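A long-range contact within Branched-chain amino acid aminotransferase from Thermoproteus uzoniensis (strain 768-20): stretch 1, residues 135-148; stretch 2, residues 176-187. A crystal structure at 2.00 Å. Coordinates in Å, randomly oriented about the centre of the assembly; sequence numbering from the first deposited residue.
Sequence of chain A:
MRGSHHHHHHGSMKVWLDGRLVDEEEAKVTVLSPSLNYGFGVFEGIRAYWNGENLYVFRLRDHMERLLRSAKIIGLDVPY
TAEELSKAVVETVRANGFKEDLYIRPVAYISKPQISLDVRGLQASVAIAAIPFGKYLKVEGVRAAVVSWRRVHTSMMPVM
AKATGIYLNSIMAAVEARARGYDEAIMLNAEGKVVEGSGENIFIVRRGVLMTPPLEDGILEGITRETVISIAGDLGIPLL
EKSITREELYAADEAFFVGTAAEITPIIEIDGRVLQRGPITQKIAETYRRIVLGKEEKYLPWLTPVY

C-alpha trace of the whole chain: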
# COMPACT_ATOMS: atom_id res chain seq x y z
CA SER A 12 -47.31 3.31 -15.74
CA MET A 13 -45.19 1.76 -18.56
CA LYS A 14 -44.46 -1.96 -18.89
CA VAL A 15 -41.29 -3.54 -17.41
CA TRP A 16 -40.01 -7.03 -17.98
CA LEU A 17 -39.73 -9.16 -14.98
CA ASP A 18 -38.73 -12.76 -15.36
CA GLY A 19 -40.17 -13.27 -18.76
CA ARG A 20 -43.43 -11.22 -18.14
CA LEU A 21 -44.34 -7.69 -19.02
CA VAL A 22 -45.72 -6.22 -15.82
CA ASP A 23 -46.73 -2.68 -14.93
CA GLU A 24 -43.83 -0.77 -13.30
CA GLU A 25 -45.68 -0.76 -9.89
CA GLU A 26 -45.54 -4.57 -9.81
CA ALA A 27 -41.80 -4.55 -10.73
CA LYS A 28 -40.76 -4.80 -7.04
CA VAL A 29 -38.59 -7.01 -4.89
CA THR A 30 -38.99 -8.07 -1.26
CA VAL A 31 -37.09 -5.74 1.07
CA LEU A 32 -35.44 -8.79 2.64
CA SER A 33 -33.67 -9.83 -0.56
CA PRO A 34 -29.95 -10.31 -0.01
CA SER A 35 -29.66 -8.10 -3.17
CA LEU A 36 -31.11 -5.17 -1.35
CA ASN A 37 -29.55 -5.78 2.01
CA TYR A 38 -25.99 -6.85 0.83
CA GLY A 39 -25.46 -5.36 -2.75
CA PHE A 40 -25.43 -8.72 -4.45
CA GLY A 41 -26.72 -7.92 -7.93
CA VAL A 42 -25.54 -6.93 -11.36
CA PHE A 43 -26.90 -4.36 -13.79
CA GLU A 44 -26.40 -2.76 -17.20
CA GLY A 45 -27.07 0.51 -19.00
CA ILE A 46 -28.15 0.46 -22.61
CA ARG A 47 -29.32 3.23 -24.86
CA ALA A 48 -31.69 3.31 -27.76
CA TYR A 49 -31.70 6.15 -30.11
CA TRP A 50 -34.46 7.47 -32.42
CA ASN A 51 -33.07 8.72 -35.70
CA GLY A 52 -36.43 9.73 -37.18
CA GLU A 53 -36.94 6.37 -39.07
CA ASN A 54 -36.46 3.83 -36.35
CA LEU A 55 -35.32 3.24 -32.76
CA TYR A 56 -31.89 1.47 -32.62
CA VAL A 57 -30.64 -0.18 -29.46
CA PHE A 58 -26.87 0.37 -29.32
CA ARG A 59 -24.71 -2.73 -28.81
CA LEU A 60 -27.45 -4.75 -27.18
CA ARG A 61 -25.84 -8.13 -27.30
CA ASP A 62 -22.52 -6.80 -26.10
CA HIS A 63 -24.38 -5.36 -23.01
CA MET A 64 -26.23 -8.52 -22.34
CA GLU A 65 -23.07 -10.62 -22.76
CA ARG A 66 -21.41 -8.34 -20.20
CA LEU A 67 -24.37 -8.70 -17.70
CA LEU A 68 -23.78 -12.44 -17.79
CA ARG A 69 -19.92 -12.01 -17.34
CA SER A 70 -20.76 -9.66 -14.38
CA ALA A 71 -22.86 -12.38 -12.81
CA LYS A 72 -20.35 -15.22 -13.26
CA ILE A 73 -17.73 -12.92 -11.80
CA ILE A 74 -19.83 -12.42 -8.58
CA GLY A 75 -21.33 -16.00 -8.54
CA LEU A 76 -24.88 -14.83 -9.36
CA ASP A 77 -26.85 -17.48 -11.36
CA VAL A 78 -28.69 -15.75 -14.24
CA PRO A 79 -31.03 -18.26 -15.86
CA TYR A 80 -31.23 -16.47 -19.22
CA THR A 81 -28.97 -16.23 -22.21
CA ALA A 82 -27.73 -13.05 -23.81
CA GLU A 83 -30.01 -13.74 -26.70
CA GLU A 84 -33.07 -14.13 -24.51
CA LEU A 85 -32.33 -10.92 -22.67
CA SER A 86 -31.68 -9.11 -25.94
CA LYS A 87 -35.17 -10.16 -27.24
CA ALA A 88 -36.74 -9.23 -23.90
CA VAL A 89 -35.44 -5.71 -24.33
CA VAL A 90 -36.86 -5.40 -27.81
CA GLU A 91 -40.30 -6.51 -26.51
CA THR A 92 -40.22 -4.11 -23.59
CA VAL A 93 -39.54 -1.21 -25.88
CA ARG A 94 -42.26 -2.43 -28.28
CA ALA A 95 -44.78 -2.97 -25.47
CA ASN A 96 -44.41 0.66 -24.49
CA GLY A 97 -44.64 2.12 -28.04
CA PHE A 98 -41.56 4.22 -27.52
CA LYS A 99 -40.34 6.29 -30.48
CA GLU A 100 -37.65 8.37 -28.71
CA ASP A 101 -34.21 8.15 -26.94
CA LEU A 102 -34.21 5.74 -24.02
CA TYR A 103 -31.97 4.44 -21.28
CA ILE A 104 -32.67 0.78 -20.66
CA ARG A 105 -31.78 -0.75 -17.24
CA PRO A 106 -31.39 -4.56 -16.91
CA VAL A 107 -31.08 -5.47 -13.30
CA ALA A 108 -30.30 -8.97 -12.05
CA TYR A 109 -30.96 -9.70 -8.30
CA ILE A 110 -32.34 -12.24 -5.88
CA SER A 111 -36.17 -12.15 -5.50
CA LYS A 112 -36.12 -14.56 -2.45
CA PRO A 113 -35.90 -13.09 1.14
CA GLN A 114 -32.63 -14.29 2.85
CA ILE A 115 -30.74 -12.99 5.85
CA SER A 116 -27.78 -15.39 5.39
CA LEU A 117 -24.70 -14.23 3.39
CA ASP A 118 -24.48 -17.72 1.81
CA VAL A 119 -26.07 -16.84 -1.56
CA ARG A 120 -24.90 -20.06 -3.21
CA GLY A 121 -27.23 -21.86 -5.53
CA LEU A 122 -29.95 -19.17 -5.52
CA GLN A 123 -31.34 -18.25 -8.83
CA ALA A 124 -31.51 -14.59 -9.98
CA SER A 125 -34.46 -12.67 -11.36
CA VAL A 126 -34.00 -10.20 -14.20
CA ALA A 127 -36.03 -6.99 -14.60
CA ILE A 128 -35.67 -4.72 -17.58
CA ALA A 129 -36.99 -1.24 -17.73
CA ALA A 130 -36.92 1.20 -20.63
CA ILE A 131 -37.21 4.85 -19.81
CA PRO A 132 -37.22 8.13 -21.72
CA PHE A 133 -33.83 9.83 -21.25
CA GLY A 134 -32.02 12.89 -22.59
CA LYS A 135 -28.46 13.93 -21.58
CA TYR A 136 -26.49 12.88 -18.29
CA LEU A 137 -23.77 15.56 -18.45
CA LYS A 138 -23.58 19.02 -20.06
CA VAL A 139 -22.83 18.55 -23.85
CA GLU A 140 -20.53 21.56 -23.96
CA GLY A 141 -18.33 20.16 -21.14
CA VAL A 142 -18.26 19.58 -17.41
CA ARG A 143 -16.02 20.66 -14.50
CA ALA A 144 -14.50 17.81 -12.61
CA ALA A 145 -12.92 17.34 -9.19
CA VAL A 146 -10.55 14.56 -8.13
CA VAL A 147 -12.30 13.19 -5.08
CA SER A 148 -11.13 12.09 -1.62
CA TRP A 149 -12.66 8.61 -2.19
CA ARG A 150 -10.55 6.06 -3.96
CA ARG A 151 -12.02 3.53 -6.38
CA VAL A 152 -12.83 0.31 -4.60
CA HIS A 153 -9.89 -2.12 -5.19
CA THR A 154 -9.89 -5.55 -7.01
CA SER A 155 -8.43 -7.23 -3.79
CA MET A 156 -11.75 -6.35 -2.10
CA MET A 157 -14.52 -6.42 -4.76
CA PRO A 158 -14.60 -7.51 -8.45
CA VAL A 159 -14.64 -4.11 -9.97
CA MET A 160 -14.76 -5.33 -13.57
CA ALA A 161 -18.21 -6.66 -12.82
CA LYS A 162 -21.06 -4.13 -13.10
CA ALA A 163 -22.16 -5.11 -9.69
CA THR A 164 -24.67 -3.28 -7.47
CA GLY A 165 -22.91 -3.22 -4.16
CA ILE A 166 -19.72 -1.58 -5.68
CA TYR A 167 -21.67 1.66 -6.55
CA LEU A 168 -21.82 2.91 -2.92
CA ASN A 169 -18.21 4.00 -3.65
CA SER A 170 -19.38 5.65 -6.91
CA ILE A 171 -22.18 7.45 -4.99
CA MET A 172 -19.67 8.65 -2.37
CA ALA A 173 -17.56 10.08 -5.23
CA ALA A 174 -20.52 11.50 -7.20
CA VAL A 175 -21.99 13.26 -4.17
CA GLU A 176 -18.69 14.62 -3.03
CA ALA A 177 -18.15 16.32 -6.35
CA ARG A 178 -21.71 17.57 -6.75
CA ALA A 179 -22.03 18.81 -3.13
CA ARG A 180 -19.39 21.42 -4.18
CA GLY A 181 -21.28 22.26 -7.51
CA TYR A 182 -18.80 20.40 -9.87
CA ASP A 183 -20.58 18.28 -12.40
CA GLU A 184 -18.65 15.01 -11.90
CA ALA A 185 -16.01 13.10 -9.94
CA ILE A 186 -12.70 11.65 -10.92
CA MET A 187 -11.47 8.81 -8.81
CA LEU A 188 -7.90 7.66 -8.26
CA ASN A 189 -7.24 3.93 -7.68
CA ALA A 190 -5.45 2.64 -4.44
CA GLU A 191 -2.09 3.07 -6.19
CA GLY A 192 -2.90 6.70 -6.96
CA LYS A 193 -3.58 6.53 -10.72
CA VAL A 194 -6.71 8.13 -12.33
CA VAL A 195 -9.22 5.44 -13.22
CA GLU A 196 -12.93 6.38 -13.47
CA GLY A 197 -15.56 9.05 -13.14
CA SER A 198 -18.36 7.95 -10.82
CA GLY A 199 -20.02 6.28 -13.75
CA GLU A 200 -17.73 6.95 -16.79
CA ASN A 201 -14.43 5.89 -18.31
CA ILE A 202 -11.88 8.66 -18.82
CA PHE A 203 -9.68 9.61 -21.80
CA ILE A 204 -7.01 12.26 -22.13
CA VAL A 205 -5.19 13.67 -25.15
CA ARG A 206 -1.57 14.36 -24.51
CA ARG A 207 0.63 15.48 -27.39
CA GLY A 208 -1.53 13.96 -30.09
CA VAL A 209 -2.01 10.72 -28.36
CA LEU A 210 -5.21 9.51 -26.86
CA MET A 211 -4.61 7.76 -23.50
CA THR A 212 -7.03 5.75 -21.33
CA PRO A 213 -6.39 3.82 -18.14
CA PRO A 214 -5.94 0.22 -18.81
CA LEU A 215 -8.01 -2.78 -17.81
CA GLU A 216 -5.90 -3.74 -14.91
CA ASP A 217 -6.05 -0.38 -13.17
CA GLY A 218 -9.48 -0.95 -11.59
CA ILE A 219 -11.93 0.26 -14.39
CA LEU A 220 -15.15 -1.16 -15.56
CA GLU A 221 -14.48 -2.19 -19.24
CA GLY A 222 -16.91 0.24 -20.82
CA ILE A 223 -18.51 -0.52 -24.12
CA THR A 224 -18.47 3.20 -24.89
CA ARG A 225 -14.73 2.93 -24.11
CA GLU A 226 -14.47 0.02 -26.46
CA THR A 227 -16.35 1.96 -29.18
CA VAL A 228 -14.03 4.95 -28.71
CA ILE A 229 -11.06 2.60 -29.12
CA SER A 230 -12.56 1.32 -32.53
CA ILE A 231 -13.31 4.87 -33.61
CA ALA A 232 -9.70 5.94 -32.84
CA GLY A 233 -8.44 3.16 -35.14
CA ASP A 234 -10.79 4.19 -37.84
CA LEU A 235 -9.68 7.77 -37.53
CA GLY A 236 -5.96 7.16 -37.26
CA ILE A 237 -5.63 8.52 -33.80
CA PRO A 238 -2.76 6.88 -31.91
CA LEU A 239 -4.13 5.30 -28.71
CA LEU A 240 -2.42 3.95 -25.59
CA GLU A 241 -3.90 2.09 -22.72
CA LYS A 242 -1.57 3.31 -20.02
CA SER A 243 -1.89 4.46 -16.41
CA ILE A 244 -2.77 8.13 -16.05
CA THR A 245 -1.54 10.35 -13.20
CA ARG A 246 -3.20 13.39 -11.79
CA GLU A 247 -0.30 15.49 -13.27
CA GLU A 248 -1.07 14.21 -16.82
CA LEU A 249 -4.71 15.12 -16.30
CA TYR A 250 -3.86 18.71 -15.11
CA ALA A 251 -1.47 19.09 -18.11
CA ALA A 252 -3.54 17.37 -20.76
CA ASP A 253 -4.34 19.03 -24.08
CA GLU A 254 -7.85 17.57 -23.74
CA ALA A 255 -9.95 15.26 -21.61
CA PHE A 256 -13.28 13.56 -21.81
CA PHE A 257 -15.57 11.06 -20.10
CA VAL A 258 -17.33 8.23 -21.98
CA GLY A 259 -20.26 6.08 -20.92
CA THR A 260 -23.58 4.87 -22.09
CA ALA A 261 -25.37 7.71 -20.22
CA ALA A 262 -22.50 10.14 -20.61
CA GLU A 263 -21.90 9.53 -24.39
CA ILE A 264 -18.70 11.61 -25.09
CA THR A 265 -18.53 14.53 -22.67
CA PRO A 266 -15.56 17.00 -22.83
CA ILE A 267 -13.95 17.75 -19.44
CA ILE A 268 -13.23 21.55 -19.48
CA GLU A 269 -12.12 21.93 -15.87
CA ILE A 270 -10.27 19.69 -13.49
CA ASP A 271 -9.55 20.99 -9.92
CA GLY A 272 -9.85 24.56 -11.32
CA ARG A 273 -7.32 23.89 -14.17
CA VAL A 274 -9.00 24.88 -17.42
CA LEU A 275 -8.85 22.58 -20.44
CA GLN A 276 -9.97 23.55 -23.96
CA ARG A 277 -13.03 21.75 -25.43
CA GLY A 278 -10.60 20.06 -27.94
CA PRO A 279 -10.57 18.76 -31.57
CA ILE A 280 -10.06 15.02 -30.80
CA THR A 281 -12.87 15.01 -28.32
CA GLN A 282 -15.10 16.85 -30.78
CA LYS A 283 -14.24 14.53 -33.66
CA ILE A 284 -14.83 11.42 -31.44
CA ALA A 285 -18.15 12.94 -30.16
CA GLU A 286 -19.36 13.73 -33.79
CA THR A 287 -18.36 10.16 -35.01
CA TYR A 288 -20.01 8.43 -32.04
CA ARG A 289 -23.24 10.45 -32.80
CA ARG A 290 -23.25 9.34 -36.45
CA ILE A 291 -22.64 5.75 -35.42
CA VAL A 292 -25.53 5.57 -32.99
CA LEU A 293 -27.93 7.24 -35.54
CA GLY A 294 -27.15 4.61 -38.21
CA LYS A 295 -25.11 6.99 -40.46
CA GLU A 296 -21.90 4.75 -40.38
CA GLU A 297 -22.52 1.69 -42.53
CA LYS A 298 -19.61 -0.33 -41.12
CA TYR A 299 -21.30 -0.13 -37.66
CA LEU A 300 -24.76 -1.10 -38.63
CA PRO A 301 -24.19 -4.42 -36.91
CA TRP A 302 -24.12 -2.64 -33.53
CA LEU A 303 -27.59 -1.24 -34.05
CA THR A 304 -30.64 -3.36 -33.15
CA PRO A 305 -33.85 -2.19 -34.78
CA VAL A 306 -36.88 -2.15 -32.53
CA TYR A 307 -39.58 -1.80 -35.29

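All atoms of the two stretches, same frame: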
# COMPACT_ATOMS: atom_id res chain seq x y z
N LYS A 135 -29.92 13.89 -21.93
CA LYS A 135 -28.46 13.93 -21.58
C LYS A 135 -28.15 13.74 -20.04
O LYS A 135 -28.97 14.17 -19.19
CB LYS A 135 -27.83 15.20 -22.21
CG LYS A 135 -27.80 15.16 -23.76
N TYR A 136 -27.01 13.09 -19.70
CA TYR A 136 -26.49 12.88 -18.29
C TYR A 136 -25.50 13.96 -17.80
O TYR A 136 -25.43 14.28 -16.59
CB TYR A 136 -25.77 11.50 -18.13
CG TYR A 136 -25.46 11.06 -16.69
CD1 TYR A 136 -26.45 11.10 -15.71
CD2 TYR A 136 -24.19 10.56 -16.32
CE1 TYR A 136 -26.22 10.66 -14.40
CE2 TYR A 136 -23.93 10.14 -14.98
CZ TYR A 136 -24.96 10.17 -14.04
OH TYR A 136 -24.79 9.76 -12.73
N LEU A 137 -24.70 14.48 -18.73
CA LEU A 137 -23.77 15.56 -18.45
C LEU A 137 -23.90 16.61 -19.51
O LEU A 137 -24.16 16.27 -20.67
CB LEU A 137 -22.35 15.02 -18.44
CG LEU A 137 -21.98 13.93 -17.43
CD1 LEU A 137 -20.53 13.43 -17.59
CD2 LEU A 137 -22.26 14.40 -15.99
N LYS A 138 -23.62 17.86 -19.13
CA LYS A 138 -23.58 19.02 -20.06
C LYS A 138 -22.84 18.69 -21.38
O LYS A 138 -21.73 18.19 -21.35
CB LYS A 138 -22.92 20.27 -19.44
CG LYS A 138 -23.11 20.67 -17.96
CD LYS A 138 -22.37 22.03 -17.70
CE LYS A 138 -22.23 22.47 -16.22
NZ LYS A 138 -20.89 22.84 -15.60
N VAL A 139 -23.46 18.95 -22.54
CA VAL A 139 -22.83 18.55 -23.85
C VAL A 139 -21.56 19.36 -24.12
O VAL A 139 -20.49 18.84 -24.63
CB VAL A 139 -23.82 18.63 -25.06
CG1 VAL A 139 -24.47 20.03 -25.20
CG2 VAL A 139 -23.11 18.22 -26.35
N GLU A 140 -21.65 20.63 -23.77
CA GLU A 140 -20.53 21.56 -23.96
C GLU A 140 -19.34 21.35 -23.04
O GLU A 140 -18.35 22.02 -23.23
CB GLU A 140 -20.97 23.04 -23.90
CG GLU A 140 -21.35 23.58 -22.54
CD GLU A 140 -22.62 22.96 -22.01
OE1 GLU A 140 -23.35 22.32 -22.82
OE2 GLU A 140 -22.88 23.13 -20.80
N GLY A 141 -19.43 20.44 -22.06
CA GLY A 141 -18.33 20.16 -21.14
C GLY A 141 -18.66 20.33 -19.66
O GLY A 141 -19.48 21.13 -19.28
N VAL A 142 -18.02 19.59 -18.84
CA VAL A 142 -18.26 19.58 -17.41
C VAL A 142 -16.99 19.88 -16.62
O VAL A 142 -15.94 19.82 -17.14
CB VAL A 142 -18.74 18.20 -16.99
CG1 VAL A 142 -20.16 17.87 -17.57
CG2 VAL A 142 -17.76 17.15 -17.33
N ARG A 143 -17.13 20.30 -15.37
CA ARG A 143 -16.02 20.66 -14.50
C ARG A 143 -15.94 19.46 -13.60
O ARG A 143 -16.98 19.00 -13.08
CB ARG A 143 -16.34 21.96 -13.76
CG ARG A 143 -16.59 23.15 -14.70
CD ARG A 143 -16.74 24.45 -14.00
NE ARG A 143 -18.04 24.48 -13.36
CZ ARG A 143 -18.33 24.15 -12.09
NH1 ARG A 143 -17.40 23.81 -11.19
NH2 ARG A 143 -19.59 24.17 -11.72
N ALA A 144 -14.73 18.95 -13.43
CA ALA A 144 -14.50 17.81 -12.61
C ALA A 144 -13.53 18.04 -11.45
O ALA A 144 -12.72 18.98 -11.46
CB ALA A 144 -14.05 16.67 -13.53
N ALA A 145 -13.73 17.29 -10.37
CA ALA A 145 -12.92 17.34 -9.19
C ALA A 145 -12.36 15.96 -8.92
O ALA A 145 -13.05 14.95 -8.98
CB ALA A 145 -13.69 17.85 -8.00
N VAL A 146 -11.06 15.88 -8.65
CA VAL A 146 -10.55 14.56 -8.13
C VAL A 146 -11.04 14.48 -6.71
O VAL A 146 -10.82 15.42 -5.90
CB VAL A 146 -8.94 14.40 -8.07
CG1 VAL A 146 -8.63 12.99 -7.59
CG2 VAL A 146 -8.26 14.69 -9.47
N VAL A 147 -11.75 13.39 -6.40
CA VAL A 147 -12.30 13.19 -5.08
C VAL A 147 -11.44 12.51 -4.03
O VAL A 147 -10.35 11.94 -4.32
CB VAL A 147 -13.68 12.52 -5.13
CG1 VAL A 147 -14.59 13.37 -5.87
CG2 VAL A 147 -13.66 11.13 -5.78
N SER A 148 -11.89 12.64 -2.76
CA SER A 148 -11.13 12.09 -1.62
C SER A 148 -11.26 10.55 -1.56
O SER A 148 -10.42 9.96 -0.96
CB SER A 148 -11.63 12.61 -0.25
OG SER A 148 -13.05 12.27 -0.08
N GLU A 176 -19.74 13.73 -3.41
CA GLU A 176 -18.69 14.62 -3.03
C GLU A 176 -18.46 15.69 -4.08
O GLU A 176 -18.39 16.86 -3.78
CB GLU A 176 -17.35 13.89 -2.79
CG GLU A 176 -16.24 14.88 -2.33
CD GLU A 176 -14.92 14.23 -2.11
OE1 GLU A 176 -13.87 14.82 -2.53
OE2 GLU A 176 -14.93 13.11 -1.53
N ALA A 177 -18.38 15.32 -5.35
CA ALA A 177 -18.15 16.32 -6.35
C ALA A 177 -19.32 17.32 -6.55
O ALA A 177 -19.17 18.55 -6.64
CB ALA A 177 -17.76 15.62 -7.67
N ARG A 178 -20.51 16.77 -6.55
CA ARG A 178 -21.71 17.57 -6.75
C ARG A 178 -22.07 18.42 -5.60
O ARG A 178 -22.51 19.54 -5.85
CB ARG A 178 -22.85 16.64 -7.11
CG ARG A 178 -22.63 15.97 -8.45
CD ARG A 178 -23.68 14.89 -8.72
NE ARG A 178 -23.69 14.38 -10.07
CZ ARG A 178 -22.76 13.59 -10.58
NH1 ARG A 178 -21.66 13.27 -9.85
NH2 ARG A 178 -22.89 13.14 -11.84
N ALA A 179 -21.84 17.97 -4.36
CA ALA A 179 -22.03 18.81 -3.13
C ALA A 179 -21.29 20.17 -3.22
O ALA A 179 -21.84 21.20 -2.85
CB ALA A 179 -21.63 18.08 -1.86
N ARG A 180 -20.09 20.18 -3.80
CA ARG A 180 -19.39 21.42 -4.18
C ARG A 180 -19.82 22.12 -5.53
O ARG A 180 -19.25 23.11 -5.93
CB ARG A 180 -17.89 21.13 -4.10
N GLY A 181 -20.90 21.70 -6.18
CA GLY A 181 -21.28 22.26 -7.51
C GLY A 181 -20.39 21.96 -8.76
O GLY A 181 -20.61 22.54 -9.81
N TYR A 182 -19.39 21.08 -8.67
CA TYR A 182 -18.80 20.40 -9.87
C TYR A 182 -19.81 19.47 -10.48
O TYR A 182 -20.76 18.97 -9.77
CB TYR A 182 -17.58 19.52 -9.50
CG TYR A 182 -16.49 20.31 -8.83
CD1 TYR A 182 -15.59 21.08 -9.58
CD2 TYR A 182 -16.38 20.34 -7.44
CE1 TYR A 182 -14.62 21.86 -8.97
CE2 TYR A 182 -15.40 21.12 -6.83
CZ TYR A 182 -14.55 21.89 -7.60
OH TYR A 182 -13.58 22.62 -6.99
N ASP A 183 -19.60 19.13 -11.74
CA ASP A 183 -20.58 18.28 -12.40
C ASP A 183 -20.26 16.79 -12.18
O ASP A 183 -21.16 15.99 -12.13
CB ASP A 183 -20.63 18.58 -13.89
CG ASP A 183 -20.76 20.04 -14.18
OD1 ASP A 183 -21.82 20.57 -13.81
OD2 ASP A 183 -19.81 20.68 -14.73
N GLU A 184 -18.98 16.43 -12.00
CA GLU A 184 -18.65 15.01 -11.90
C GLU A 184 -17.32 14.83 -11.14
O GLU A 184 -16.46 15.77 -11.01
CB GLU A 184 -18.53 14.32 -13.31
CG GLU A 184 -18.35 12.76 -13.35
CD GLU A 184 -19.45 12.06 -12.52
OE1 GLU A 184 -20.49 11.79 -13.13
OE2 GLU A 184 -19.34 11.96 -11.23
N ALA A 185 -17.18 13.58 -10.67
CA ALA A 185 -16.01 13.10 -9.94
C ALA A 185 -15.01 12.46 -10.79
O ALA A 185 -15.37 11.81 -11.71
CB ALA A 185 -16.40 12.11 -8.89
N ILE A 186 -13.74 12.56 -10.40
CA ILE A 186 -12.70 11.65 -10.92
C ILE A 186 -12.18 10.91 -9.73
O ILE A 186 -11.85 11.52 -8.77
CB ILE A 186 -11.52 12.39 -11.68
CG1 ILE A 186 -11.93 12.71 -13.13
CG2 ILE A 186 -10.29 11.49 -11.88
CD1 ILE A 186 -11.39 13.97 -13.61
N MET A 187 -11.92 9.60 -9.88
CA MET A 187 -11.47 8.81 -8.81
C MET A 187 -10.12 8.20 -9.16
O MET A 187 -9.95 7.64 -10.30
CB MET A 187 -12.45 7.61 -8.56
CG MET A 187 -13.65 7.99 -7.69
SD MET A 187 -14.60 6.53 -7.12
CE MET A 187 -15.39 6.42 -8.61

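The contact is built on parallel strands pairing Ala144 to Val146 with Glu184 to Ile186, whose axes approach to 4.7 Å with 37° between their directions; together the stretches bury 942 Å². Before the strand, Tyr136 and Leu137 reach the Arg178–Glu184 salt bridge (Arg178 NH1 to Glu184 OE2, 3.0 Å): Tyr136 OH lies 4.0 Å from Arg178 NH2, and Leu137 CD2 4.3 Å from Glu184 OE1. Lys138 then forms a salt bridge, its NZ 2.6 Å from Asp183 OD2. The same oxygen accepts a hydrogen bond from Arg143 N at 2.8 Å (N-H...O 166°), so one carboxylate oxygen joins the Lys138 ammonium and the Arg143 backbone just before the first bridge, Ala144 with Glu184.

Arg143 O accepts one from Asp183 N at 2.9 Å, and a weak one from Glu184 N at 3.4 Å, while Arg143 NH2 donates to Gly181 O at 2.7 Å, near the guanidinium plane. Ala144 and Val146 share a sheet face with Ile186, whose CD1 lies 3.8 Å from Ala144 CB. The ladder continues from Ala145 N to Glu184 O, 3.2 Å, and Ile186 N to Ala145 O, 2.9 Å. Ala145 faces the other way, its CB 3.7 Å from the Tyr182 ring centroid and 12° off the normal, a CH-pi contact.

Val147 N donates to Ile186 O at 3.0 Å, and Val147 CG1 packs 3.7 Å from Ala185 CB. Finally, Glu176 on the helix binds Ser148: Ser148 N donates to Glu176 OE1 at 3.0 Å, and Ser148 OG to Glu176 OE2 at 2.5 Å.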